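Local coordinates for protein lipolytic enzyme (Clostridium thermocellum, PDB 2VPT) that probably removes acetyl groups from xylan as the GDSL-type catalytic domain of a cellulosomal family 3 carbohydrate esterase, at residues F44-Q48 with N80-P84; I68-A72 with L110-I114; Q165-D171 with I182-K186. All coordinates share one frame; numbering follows the deposited sequence. Where two conformers were deposited one is given.

Interaction 1. Residues F44-Q48 with N80-P84; sequences FVGSQ and NTHNP. With CA (calcium ion), chain B.
His82 holds CG anti to its own carbonyl carbon (chi1 -61°), and this lays the imidazole against Gly46. Val45 places CG2 between its backbone N and carbonyl carbon, facing the end of the helix. That methyl meets two groups. CG2 of Val45 is 3.9 Å from CB of His82, and the same CG2 is 4.0 Å from CB of Pro84. The side chains of Val45 and His82 run past each other in opposite directions.

The imidazole is sandwiched. Gly46 CA makes a CH-pi contact over one face, 3.6 Å from the centroid of the His82 ring and 13° off its normal. Thr81 CG2 covers the opposite face. Gly46 has a phi of 149°, where a side chain would be jammed against the carbonyl O of Val45; its CA sits over the ring centre. The edge of the ring is polar. Ser47 OG lies near the ring plane, 3.0 Å from His82 NE2. Ser47 has two conformers, so this detail holds for one of them. In that conformer water 1 bridges the pair, 2.8 Å from Ser47 OG and 2.7 Å from His82 NE2. The backbone N of Ser47 bonds to Glu61.

At the start of the loop the Phe44 carbonyl O binds the calcium ion at 2.3 Å. Asp43, Asp57, Asp59 and two waters are also ligands. The metal therefore fixes the backbone just before Val45. Met9 of strand 5-12 touches Val45, His82 and Pro84.

The contact sets the loop after strand 41-44 against the C-terminal end of helix 68-82. That helix is the crossover of a beta-alpha-beta unit running from strand 59-62 to strand 86-90, part of the alpha/beta SGNH hydrolase fold.

Interaction 2. Residues I68-A72 with L110-I114; sequences IPQIA and LIDQI
Leu110 and Gln113 reach across from helix 104-117 to Ile68, Ile71 and Ala72 on helix 68-82. The two are neighbouring crossover helices of the alpha/beta SGNH hydrolase fold. Their short segments run nearly parallel, at 13°, with axes 10.9 Å apart. Leu110 and Gln113 do most of the reaching, and Ile68, Ile71 and Ala72 meet them from the other helix.

The apolar part belongs to Leu110. Its CG is anti to the backbone N (chi1 175°), which turns the branch toward helix 68-82, where both methyls make contact. CD1 of Leu110 sits against Ala72, 4.0 Å from its CA and nearly as close to its CB. CD2 of Leu110 meets CG2 of Ile71 at 4.0 Å and CG2 of Ile68 at 4.2 Å. Leu110 also packs on Ile75 and on Leu89 of strand 86-90, so the contact continues into the core.

The polar part belongs to Gln113, whose extended chain carries the amide to the backbone of Ala72. Its NE2 also bonds to Asn76 OD1, so this nitrogen has two acceptors on the facing helix. The second is the backbone: Gln113 NE2 donates to Ala72 O at 2.9 Å, almost straight at 171°, in the carbonyl plane and on a lone pair.

Interaction 3. Residues Q165-D171 with I182-K186; sequences QFDRNTD and IGYKK
Asp171 and Gly183 bring the two backbones very close, with 4.0 Å between their CA atoms, where the weakly bonded helical turn at about 168-171 meets helix 181-203. A CB on Gly183 would lie only 2.4 Å from Asp171 O, so the close approach depends on its having none. One turn further along the helix, Lys186 takes over.

Lys186 is extended beyond CG, and its ammonium group ends in a pocket of oxygens. NZ of Lys186 donates to Gln165 O at 2.8 Å, meeting the carbonyl nearly head-on at 167°. In the salt bridge, NZ of Lys186 is 2.8 Å from OD2 of Asp171, which receives it on its syn lone pair. A weak second bond runs from Lys186 NZ to Asp171 OD1 at 3.1 Å. Water 4 accepts from NZ and donates to Thr170 OG1.

The carboxylate of Asp171 is itself held from its own segment. Asp167 N donates to Asp171 OD2 at 2.9 Å, from 53° out of the carboxylate plane. Thr170 OG1 donates to Asp171 OD1 at 2.7 Å, also from well above that plane. These bonds should fix the rotation of the carboxylate and keep it aimed at the lysine. Beside it, Ile182 CG2 lies 3.6 Å from Asp171 OD1. Asp167 caps this turn by accepting from Asn169 N.

Ser180 OG bonds to both Thr170 O and Gly183 N, joining the two parts again just before the long helix. The contact thus ties the chain that follows strand 156-159 to the first turns of helix 181-203, while Tyr184 on the far side of that helix bonds to Met19 O.

How the interactions relate
Interactions 1 and 2 share helix 68-82: interaction 2 uses its first turns and interaction 1 its last. Their centres are about 15 Å apart, their nearest atoms about 7 Å, and their segments alternate along the chain. Interaction 3 follows later in sequence. Its centre is about 29 Å from each of the others, on the opposite side of the chain's centre. Calcium is bound at interaction 1. Interaction 3 is the one closest in sequence to the likely active site. The chain between its segments carries Asp175 and His178, which with Ser14 probably form the catalytic triad. No two of the contacts touch.

Interaction 1. Residues F44-Q48 with N80-P84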
loop_
_atom_site.group_PDB
_atom_site.type_symbol
_atom_site.label_atom_id
_atom_site.label_comp_id
_atom_site.label_asym_id
_atom_site.label_seq_id
_atom_site.Cartn_x
_atom_site.Cartn_y
_atom_site.Cartn_z
ATOM N N PHE A 44 1.204 10.706 12.550
ATOM C CA PHE A 44 0.268 9.722 12.029
ATOM C C PHE A 44 0.663 8.378 12.606
ATOM O O PHE A 44 1.837 8.009 12.584
ATOM C CB PHE A 44 0.289 9.663 10.502
ATOM C CG PHE A 44 -0.502 10.752 9.804
ATOM C CD1 PHE A 44 -1.759 11.143 10.250
ATOM C CD2 PHE A 44 -0.025 11.322 8.627
ATOM C CE1 PHE A 44 -2.474 12.109 9.567
ATOM C CE2 PHE A 44 -0.758 12.271 7.934
ATOM C CZ PHE A 44 -1.977 12.675 8.407
ATOM N N VAL A 45 -0.302 7.638 13.137
ATOM C CA VAL A 45 -0.041 6.346 13.720
ATOM C C VAL A 45 -0.878 5.232 13.097
ATOM O O VAL A 45 -1.980 5.453 12.598
ATOM C CB VAL A 45 -0.230 6.385 15.271
ATOM C CG1 VAL A 45 0.722 7.397 15.917
ATOM C CG2 VAL A 45 -1.682 6.681 15.662
ATOM N N GLY A 46 -0.344 4.026 13.169
ATOM C CA GLY A 46 -0.966 2.846 12.578
ATOM C C GLY A 46 0.105 1.870 12.139
ATOM O O GLY A 46 1.277 2.249 12.024
ATOM N N SER A 47 -0.247 0.610 11.926
ATOM C CA SER A 47 0.782 -0.367 11.585
ATOM C C SER A 47 1.085 -0.435 10.091
ATOM O O SER A 47 2.185 -0.854 9.707
ATOM C CB SER A 47 0.477 -1.753 12.155
ATOM O OG SER A 47 0.479 -1.698 13.572
ATOM N N GLN A 48 0.153 0.006 9.238
ATOM C CA GLN A 48 0.430 0.042 7.794
ATOM C C GLN A 48 1.461 1.124 7.537
ATOM O O GLN A 48 1.593 2.050 8.333
ATOM C CB GLN A 48 -0.817 0.404 7.003
ATOM C CG GLN A 48 -2.021 -0.513 7.213
ATOM C CD GLN A 48 -1.948 -1.754 6.397
ATOM O OE1 GLN A 48 -1.145 -2.653 6.683
ATOM N NE2 GLN A 48 -2.773 -1.823 5.362
ATOM N N ASN A 80 -5.540 0.206 21.059
ATOM C CA ASN A 80 -4.717 -0.084 22.232
ATOM C C ASN A 80 -3.226 -0.037 21.898
ATOM O O ASN A 80 -2.421 0.426 22.703
ATOM C CB ASN A 80 -5.110 -1.427 22.850
ATOM C CG ASN A 80 -6.431 -1.355 23.619
ATOM O OD1 ASN A 80 -7.201 -2.323 23.645
ATOM N ND2 ASN A 80 -6.696 -0.210 24.240
ATOM N N THR A 81 -2.857 -0.488 20.701
ATOM C CA THR A 81 -1.465 -0.492 20.279
ATOM C C THR A 81 -0.931 0.918 20.052
ATOM O O THR A 81 0.168 1.256 20.496
ATOM C CB THR A 81 -1.288 -1.315 18.995
ATOM O OG1 THR A 81 -1.594 -2.690 19.266
ATOM C CG2 THR A 81 0.135 -1.216 18.459
ATOM N N HIS A 82 -1.720 1.760 19.390
ATOM C CA HIS A 82 -1.221 3.065 18.933
ATOM C C HIS A 82 -1.675 4.247 19.777
ATOM O O HIS A 82 -1.089 5.323 19.683
ATOM C CB HIS A 82 -1.589 3.271 17.465
ATOM C CG HIS A 82 -0.987 2.241 16.568
ATOM N ND1 HIS A 82 0.367 2.181 16.317
ATOM C CD2 HIS A 82 -1.543 1.200 15.907
ATOM C CE1 HIS A 82 0.613 1.158 15.519
ATOM N NE2 HIS A 82 -0.526 0.541 15.261
ATOM N N ASN A 83 -2.709 4.040 20.586
ATOM C CA ASN A 83 -3.219 5.054 21.515
ATOM C C ASN A 83 -3.312 6.456 20.904
ATOM O O ASN A 83 -2.766 7.419 21.422
ATOM C CB ASN A 83 -2.391 5.065 22.813
ATOM C CG ASN A 83 -3.073 5.817 23.932
ATOM O OD1 ASN A 83 -4.299 5.841 24.035
ATOM N ND2 ASN A 83 -2.269 6.444 24.783
ATOM N N PRO A 84 -4.048 6.585 19.800
ATOM C CA PRO A 84 -4.138 7.881 19.156
ATOM C C PRO A 84 -4.954 8.889 19.961
ATOM O O PRO A 84 -5.857 8.508 20.700
ATOM C CB PRO A 84 -4.881 7.562 17.862
ATOM C CG PRO A 84 -5.698 6.373 18.201
ATOM C CD PRO A 84 -4.863 5.571 19.114
HETATM CA CA CA B . 4.109 8.165 12.639
HETATM O O HOH W 1 -2.106 -1.585 14.636
HETATM O O HOH W 2 6.406 8.462 12.514
HETATM O O HOH W 3 4.333 6.444 14.293
#

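Interaction 2. Residues I68-A72 with L110-I114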
loop_
_atom_site.group_PDB
_atom_site.type_symbol
_atom_site.label_atom_id
_atom_site.label_comp_id
_atom_site.label_asym_id
_atom_site.label_seq_id
_atom_site.Cartn_x
_atom_site.Cartn_y
_atom_site.Cartn_z
ATOM N N ILE A 68 -16.836 -2.089 7.094
ATOM C CA ILE A 68 -17.062 -1.733 8.479
ATOM C C ILE A 68 -16.843 -2.887 9.473
ATOM O O ILE A 68 -16.115 -2.716 10.443
ATOM C CB ILE A 68 -18.468 -1.083 8.648
ATOM C CG1 ILE A 68 -18.443 0.338 8.074
ATOM C CG2 ILE A 68 -18.887 -1.058 10.098
ATOM C CD1 ILE A 68 -19.794 0.934 7.782
ATOM N N PRO A 69 -17.484 -4.053 9.259
ATOM C CA PRO A 69 -17.278 -5.117 10.245
ATOM C C PRO A 69 -15.844 -5.642 10.320
ATOM O O PRO A 69 -15.395 -6.078 11.386
ATOM C CB PRO A 69 -18.276 -6.207 9.809
ATOM C CG PRO A 69 -18.640 -5.917 8.427
ATOM C CD PRO A 69 -18.495 -4.421 8.250
ATOM N N GLN A 70 -15.106 -5.563 9.217
ATOM C CA GLN A 70 -13.711 -5.973 9.249
ATOM C C GLN A 70 -12.864 -4.996 10.071
ATOM O O GLN A 70 -12.017 -5.401 10.848
ATOM C CB GLN A 70 -13.168 -6.105 7.840
ATOM C CG GLN A 70 -13.819 -7.187 7.033
ATOM C CD GLN A 70 -13.196 -7.199 5.680
ATOM O OE1 GLN A 70 -13.508 -6.374 4.844
ATOM N NE2 GLN A 70 -12.218 -8.078 5.485
ATOM N N ILE A 71 -13.109 -3.705 9.888
ATOM C CA ILE A 71 -12.505 -2.701 10.744
ATOM C C ILE A 71 -12.892 -2.959 12.207
ATOM O O ILE A 71 -12.029 -2.988 13.083
ATOM C CB ILE A 71 -12.921 -1.273 10.337
ATOM C CG1 ILE A 71 -12.403 -0.942 8.930
ATOM C CG2 ILE A 71 -12.437 -0.253 11.357
ATOM C CD1 ILE A 71 -10.865 -0.743 8.786
ATOM N N ALA A 72 -14.184 -3.164 12.471
ATOM C CA ALA A 72 -14.663 -3.338 13.846
ATOM C C ALA A 72 -14.018 -4.554 14.528
ATOM O O ALA A 72 -13.773 -4.552 15.750
ATOM C CB ALA A 72 -16.202 -3.487 13.863
ATOM N N LEU A 110 -19.841 1.062 15.149
ATOM C CA LEU A 110 -18.393 1.245 15.135
ATOM C C LEU A 110 -17.973 2.525 15.859
ATOM O O LEU A 110 -17.001 2.511 16.594
ATOM C CB LEU A 110 -17.884 1.223 13.688
ATOM C CG LEU A 110 -16.388 1.523 13.498
ATOM C CD1 LEU A 110 -15.524 0.557 14.304
ATOM C CD2 LEU A 110 -16.053 1.425 12.022
ATOM N N ILE A 111 -18.712 3.611 15.668
ATOM C CA ILE A 111 -18.452 4.856 16.398
ATOM C C ILE A 111 -18.555 4.605 17.901
ATOM O O ILE A 111 -17.674 4.970 18.665
ATOM C CB ILE A 111 -19.415 5.986 15.955
ATOM C CG1 ILE A 111 -19.105 6.409 14.503
ATOM C CG2 ILE A 111 -19.344 7.191 16.917
ATOM C CD1 ILE A 111 -20.218 7.196 13.846
ATOM N N ASP A 112 -19.634 3.946 18.316
ATOM C CA ASP A 112 -19.819 3.632 19.736
ATOM C C ASP A 112 -18.674 2.784 20.270
ATOM O O ASP A 112 -18.172 3.018 21.364
ATOM C CB ASP A 112 -21.130 2.876 19.977
ATOM C CG ASP A 112 -22.373 3.729 19.738
ATOM O OD1 ASP A 112 -22.253 4.955 19.543
ATOM O OD2 ASP A 112 -23.483 3.147 19.746
ATOM N N GLN A 113 -18.261 1.801 19.478
ATOM C CA GLN A 113 -17.176 0.907 19.860
ATOM C C GLN A 113 -15.861 1.643 20.095
ATOM O O GLN A 113 -15.150 1.383 21.054
ATOM C CB GLN A 113 -16.984 -0.155 18.778
ATOM C CG GLN A 113 -15.882 -1.157 19.079
ATOM C CD GLN A 113 -15.676 -2.145 17.933
ATOM O OE1 GLN A 113 -16.528 -2.293 17.073
ATOM N NE2 GLN A 113 -14.541 -2.817 17.925
ATOM N N ILE A 114 -15.540 2.571 19.202
ATOM C CA ILE A 114 -14.328 3.372 19.342
ATOM C C ILE A 114 -14.300 4.114 20.683
ATOM O O ILE A 114 -13.297 4.079 21.383
ATOM C CB ILE A 114 -14.167 4.347 18.141
ATOM C CG1 ILE A 114 -13.832 3.550 16.867
ATOM C CG2 ILE A 114 -13.102 5.421 18.434
ATOM C CD1 ILE A 114 -14.036 4.288 15.573
#

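Interaction 3. Residues Q165-D171 with I182-K186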
loop_
_atom_site.group_PDB
_atom_site.type_symbol
_atom_site.label_atom_id
_atom_site.label_comp_id
_atom_site.label_asym_id
_atom_site.label_seq_id
_atom_site.Cartn_x
_atom_site.Cartn_y
_atom_site.Cartn_z
ATOM N N GLN A 165 -15.423 19.870 -5.014
ATOM C CA GLN A 165 -15.746 20.366 -6.347
ATOM C C GLN A 165 -15.287 19.306 -7.335
ATOM O O GLN A 165 -14.175 19.357 -7.855
ATOM C CB GLN A 165 -15.032 21.711 -6.596
ATOM C CG GLN A 165 -15.087 22.252 -8.037
ATOM C CD GLN A 165 -13.829 21.953 -8.879
ATOM O OE1 GLN A 165 -13.928 21.677 -10.076
ATOM N NE2 GLN A 165 -12.652 22.023 -8.256
ATOM N N PHE A 166 -16.144 18.327 -7.575
ATOM C CA PHE A 166 -15.736 17.106 -8.249
ATOM C C PHE A 166 -15.678 17.250 -9.761
ATOM O O PHE A 166 -16.638 17.685 -10.388
ATOM C CB PHE A 166 -16.675 15.958 -7.869
ATOM C CG PHE A 166 -16.248 14.628 -8.414
ATOM C CD1 PHE A 166 -15.128 13.990 -7.907
ATOM C CD2 PHE A 166 -16.962 14.018 -9.440
ATOM C CE1 PHE A 166 -14.722 12.761 -8.414
ATOM C CE2 PHE A 166 -16.563 12.793 -9.955
ATOM C CZ PHE A 166 -15.441 12.162 -9.438
ATOM N N ASP A 167 -14.545 16.875 -10.331
ATOM C CA ASP A 167 -14.351 16.871 -11.764
ATOM C C ASP A 167 -13.721 15.536 -12.131
ATOM O O ASP A 167 -12.553 15.294 -11.849
ATOM C CB ASP A 167 -13.454 18.037 -12.162
ATOM C CG ASP A 167 -13.295 18.177 -13.661
ATOM O OD1 ASP A 167 -13.656 17.250 -14.416
ATOM O OD2 ASP A 167 -12.804 19.238 -14.083
ATOM N N ARG A 168 -14.516 14.671 -12.742
ATOM C CA ARG A 168 -14.066 13.333 -13.123
ATOM C C ARG A 168 -12.850 13.339 -14.051
ATOM O O ARG A 168 -12.070 12.380 -14.057
ATOM C CB ARG A 168 -15.225 12.559 -13.761
ATOM C CG ARG A 168 -15.802 13.217 -15.019
ATOM C CD ARG A 168 -17.333 13.315 -14.988
ATOM N NE ARG A 168 -17.848 13.969 -13.777
ATOM C CZ ARG A 168 -17.759 15.273 -13.506
ATOM N NH1 ARG A 168 -17.155 16.112 -14.342
ATOM N NH2 ARG A 168 -18.272 15.743 -12.378
ATOM N N ASN A 169 -12.683 14.413 -14.825
ATOM C CA ASN A 169 -11.545 14.538 -15.737
ATOM C C ASN A 169 -10.221 14.947 -15.069
ATOM O O ASN A 169 -9.170 14.880 -15.703
ATOM C CB ASN A 169 -11.886 15.507 -16.874
ATOM C CG ASN A 169 -13.033 15.006 -17.742
ATOM O OD1 ASN A 169 -13.092 13.828 -18.101
ATOM N ND2 ASN A 169 -13.952 15.897 -18.072
ATOM N N THR A 170 -10.261 15.370 -13.807
ATOM C CA THR A 170 -9.026 15.668 -13.059
ATOM C C THR A 170 -8.857 14.817 -11.794
ATOM O O THR A 170 -7.730 14.510 -11.393
ATOM C CB THR A 170 -8.937 17.165 -12.636
ATOM O OG1 THR A 170 -10.020 17.511 -11.762
ATOM C CG2 THR A 170 -8.972 18.084 -13.865
ATOM N N ASP A 171 -9.970 14.449 -11.174
ATOM C CA ASP A 171 -9.942 13.938 -9.802
ATOM C C ASP A 171 -9.937 12.424 -9.681
ATOM O O ASP A 171 -9.760 11.907 -8.581
ATOM C CB ASP A 171 -11.150 14.483 -9.042
ATOM C CG ASP A 171 -11.152 16.001 -8.965
ATOM O OD1 ASP A 171 -10.098 16.614 -9.230
ATOM O OD2 ASP A 171 -12.198 16.582 -8.610
ATOM N N ILE A 182 -4.401 14.788 -7.693
ATOM C CA ILE A 182 -5.164 16.019 -7.568
ATOM C C ILE A 182 -6.421 15.823 -6.723
ATOM O O ILE A 182 -6.719 16.633 -5.859
ATOM C CB ILE A 182 -5.499 16.608 -8.951
ATOM C CG1 ILE A 182 -4.267 17.333 -9.488
ATOM C CG2 ILE A 182 -6.681 17.585 -8.868
ATOM C CD1 ILE A 182 -4.100 18.737 -8.928
ATOM N N GLY A 183 -7.134 14.723 -6.943
ATOM C CA GLY A 183 -8.322 14.431 -6.160
ATOM C C GLY A 183 -7.993 14.276 -4.687
ATOM O O GLY A 183 -8.697 14.794 -3.834
ATOM N N TYR A 184 -6.906 13.571 -4.377
ATOM C CA TYR A 184 -6.501 13.428 -2.990
ATOM C C TYR A 184 -6.112 14.757 -2.342
ATOM O O TYR A 184 -6.340 14.959 -1.156
ATOM C CB TYR A 184 -5.374 12.404 -2.828
ATOM C CG TYR A 184 -5.824 10.958 -2.835
ATOM C CD1 TYR A 184 -6.714 10.499 -1.886
ATOM C CD2 TYR A 184 -5.298 10.040 -3.725
ATOM C CE1 TYR A 184 -7.108 9.160 -1.845
ATOM C CE2 TYR A 184 -5.692 8.715 -3.711
ATOM C CZ TYR A 184 -6.602 8.276 -2.768
ATOM O OH TYR A 184 -6.998 6.936 -2.719
ATOM N N LYS A 185 -5.528 15.666 -3.122
ATOM C CA LYS A 185 -5.213 16.992 -2.609
ATOM C C LYS A 185 -6.468 17.762 -2.252
ATOM O O LYS A 185 -6.533 18.383 -1.208
ATOM C CB LYS A 185 -4.377 17.789 -3.614
ATOM C CG LYS A 185 -2.910 17.473 -3.598
ATOM C CD LYS A 185 -2.159 18.388 -4.547
ATOM C CE LYS A 185 -2.313 19.856 -4.235
ATOM N NZ LYS A 185 -1.372 20.649 -5.096
ATOM N N LYS A 186 -7.479 17.700 -3.111
ATOM C CA LYS A 186 -8.770 18.316 -2.780
ATOM C C LYS A 186 -9.362 17.733 -1.493
ATOM O O LYS A 186 -9.886 18.446 -0.644
ATOM C CB LYS A 186 -9.768 18.136 -3.925
ATOM C CG LYS A 186 -9.447 18.931 -5.201
ATOM C CD LYS A 186 -10.567 18.728 -6.237
ATOM C CE LYS A 186 -10.315 19.416 -7.565
ATOM N NZ LYS A 186 -11.490 19.279 -8.464
HETATM O O HOH W 4 -10.392 20.210 -10.977
#